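Local structure of ATP-dependent zinc metalloprotease FtsH (Thermotoga maritima, 4M8A) at the interface of chains A and B. The protein degrades cytoplasmic and membrane proteins as a membrane-anchored, ATP-dependent zinc metalloprotease, of which these chains form the periplasmic domain. Residues are numbered along the deposited sequence; one frame, centred on the assembly and turned at random. Chains: chain A/B, ATP-dependent zinc metalloprotease FtsH.

The interface of chains A and B. Residues chain A 8-9, 47, 50; chain B 28, 58, 62, 68-70.
At the boundary between neighbouring periplasmic domains in a six-chain assembly that may reflect their packing in the FtsH hexamer, the indole of A:Trp50, from the 3-10 helix 49-51, lies against an apolar surface formed by helix 55-63 and strands 23-29 and 67-71 of chain B. B:Ile58 puts its CD1 methyl over one face of the five-membered ring, 3.8 Å from the centroid, in a CH-pi contact. The delta methyl of B:Ile28 lies over the same face nearer the far rim, and CB of B:Ile28 is 3.8 Å from CZ3 of A:Trp50. With CG between the backbone N and the carbonyl carbon (chi1 51°), the indole also reaches strand 67-71, where B:Val68 CG1 meets CZ2 and the B:Gly70 CA lies near CH2. Within chain A, the indole NE1 stands 3.3 Å above the centre of the A:Tyr9 ring. An alanine in place of A:Trp50 would probably leave B:Ile58 CD1 without its aromatic partner and open a gap beside B:Ile28. A:Tyr9, at the start of helix 9-17, turns its CD2-CE2 side to the CG2 methyls of B:Ile58 and B:Val62, crossing both side chains at about a right angle. Its backbone N makes a weak hydrogen bond to the B:Val68 carbonyl O, 2.9 Å away. The direct bond from B:Gly70 N to A:Asp47 O (3.1 Å) is also weak, but water 1 links the same groups, its oxygen 2.7 Å from A:Asp47 O and 2.9 Å from B:Gly70 N, with 163° at the amide hydrogen.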
loop_
_atom_site.group_PDB
_atom_site.type_symbol
_atom_site.label_atom_id
_atom_site.label_comp_id
_atom_site.label_asym_id
_atom_site.label_seq_id
_atom_site.Cartn_x
_atom_site.Cartn_y
_atom_site.Cartn_z
ATOM N N SER A 8 -16.099 -5.081 -10.736
ATOM C CA SER A 8 -15.397 -3.850 -10.396
ATOM C C SER A 8 -13.909 -3.972 -10.697
ATOM O O SER A 8 -13.347 -5.081 -10.708
ATOM C CB SER A 8 -15.609 -3.484 -8.920
ATOM O OG SER A 8 -14.891 -4.401 -8.110
ATOM N N TYR A 9 -13.268 -2.827 -10.909
ATOM C CA TYR A 9 -11.822 -2.798 -11.088
ATOM C C TYR A 9 -11.143 -3.338 -9.816
ATOM O O TYR A 9 -10.161 -4.086 -9.901
ATOM C CB TYR A 9 -11.332 -1.386 -11.458
ATOM C CG TYR A 9 -9.851 -1.356 -11.722
ATOM C CD1 TYR A 9 -9.327 -1.962 -12.857
ATOM C CD2 TYR A 9 -8.962 -0.769 -10.814
ATOM C CE1 TYR A 9 -7.976 -1.979 -13.094
ATOM C CE2 TYR A 9 -7.586 -0.782 -11.053
ATOM C CZ TYR A 9 -7.108 -1.390 -12.205
ATOM O OH TYR A 9 -5.761 -1.449 -12.492
ATOM N N ASP A 47 -15.256 -2.114 -16.516
ATOM C CA ASP A 47 -15.191 -0.794 -17.132
ATOM C C ASP A 47 -14.041 -0.023 -16.468
ATOM O O ASP A 47 -14.162 0.418 -15.314
ATOM C CB ASP A 47 -16.539 -0.075 -16.945
ATOM C CG ASP A 47 -16.622 1.237 -17.703
ATOM O OD1 ASP A 47 -15.564 1.850 -17.957
ATOM O OD2 ASP A 47 -17.753 1.635 -18.069
ATOM N N TRP A 50 -8.785 3.624 -17.561
ATOM C CA TRP A 50 -7.448 3.911 -17.054
ATOM C C TRP A 50 -6.487 2.738 -17.244
ATOM O O TRP A 50 -5.264 2.906 -17.180
ATOM C CB TRP A 50 -7.526 4.283 -15.571
ATOM C CG TRP A 50 -8.290 3.307 -14.728
ATOM C CD1 TRP A 50 -7.797 2.189 -14.096
ATOM C CD2 TRP A 50 -9.693 3.360 -14.410
ATOM N NE1 TRP A 50 -8.802 1.551 -13.411
ATOM C CE2 TRP A 50 -9.975 2.247 -13.583
ATOM C CE3 TRP A 50 -10.747 4.227 -14.762
ATOM C CZ2 TRP A 50 -11.262 1.987 -13.079
ATOM C CZ3 TRP A 50 -12.026 3.975 -14.249
ATOM C CH2 TRP A 50 -12.273 2.853 -13.429
ATOM N N ILE B 28 -16.100 5.975 -11.058
ATOM C CA ILE B 28 -15.378 6.915 -11.905
ATOM C C ILE B 28 -16.130 7.004 -13.235
ATOM O O ILE B 28 -16.033 6.124 -14.104
ATOM C CB ILE B 28 -13.916 6.485 -12.109
ATOM C CG1 ILE B 28 -13.211 6.313 -10.752
ATOM C CG2 ILE B 28 -13.164 7.512 -12.956
ATOM C CD1 ILE B 28 -11.738 5.849 -10.877
ATOM N N ILE B 58 -5.981 5.776 -8.156
ATOM C CA ILE B 58 -6.745 4.551 -8.370
ATOM C C ILE B 58 -6.149 3.361 -7.630
ATOM O O ILE B 58 -6.866 2.619 -6.968
ATOM C CB ILE B 58 -6.928 4.269 -9.882
ATOM C CG1 ILE B 58 -7.807 5.382 -10.472
ATOM C CG2 ILE B 58 -7.565 2.907 -10.107
ATOM C CD1 ILE B 58 -7.802 5.488 -11.995
ATOM N N VAL B 62 -7.803 1.149 -4.565
ATOM C CA VAL B 62 -7.884 -0.312 -4.617
ATOM C C VAL B 62 -7.158 -0.976 -3.440
ATOM O O VAL B 62 -7.660 -1.937 -2.831
ATOM C CB VAL B 62 -7.354 -0.863 -5.972
ATOM C CG1 VAL B 62 -7.255 -2.395 -5.945
ATOM C CG2 VAL B 62 -8.246 -0.402 -7.110
ATOM N N VAL B 68 -13.762 0.275 -6.682
ATOM C CA VAL B 68 -13.603 1.247 -7.762
ATOM C C VAL B 68 -14.258 0.679 -9.010
ATOM O O VAL B 68 -13.940 -0.440 -9.429
ATOM C CB VAL B 68 -12.117 1.523 -8.050
ATOM C CG1 VAL B 68 -11.972 2.455 -9.251
ATOM C CG2 VAL B 68 -11.441 2.087 -6.803
ATOM N N SER B 69 -15.167 1.451 -9.601
ATOM C CA SER B 69 -16.004 1.007 -10.725
ATOM C C SER B 69 -16.034 2.103 -11.767
ATOM O O SER B 69 -16.342 3.243 -11.432
ATOM C CB SER B 69 -17.456 0.807 -10.259
ATOM O OG SER B 69 -17.531 -0.111 -9.161
ATOM N N GLY B 70 -15.749 1.773 -13.022
ATOM C CA GLY B 70 -15.978 2.710 -14.106
ATOM C C GLY B 70 -17.441 2.769 -14.513
ATOM O O GLY B 70 -18.194 1.821 -14.285
HETATM O O HOH W 1 -14.580 -0.925 -13.051
#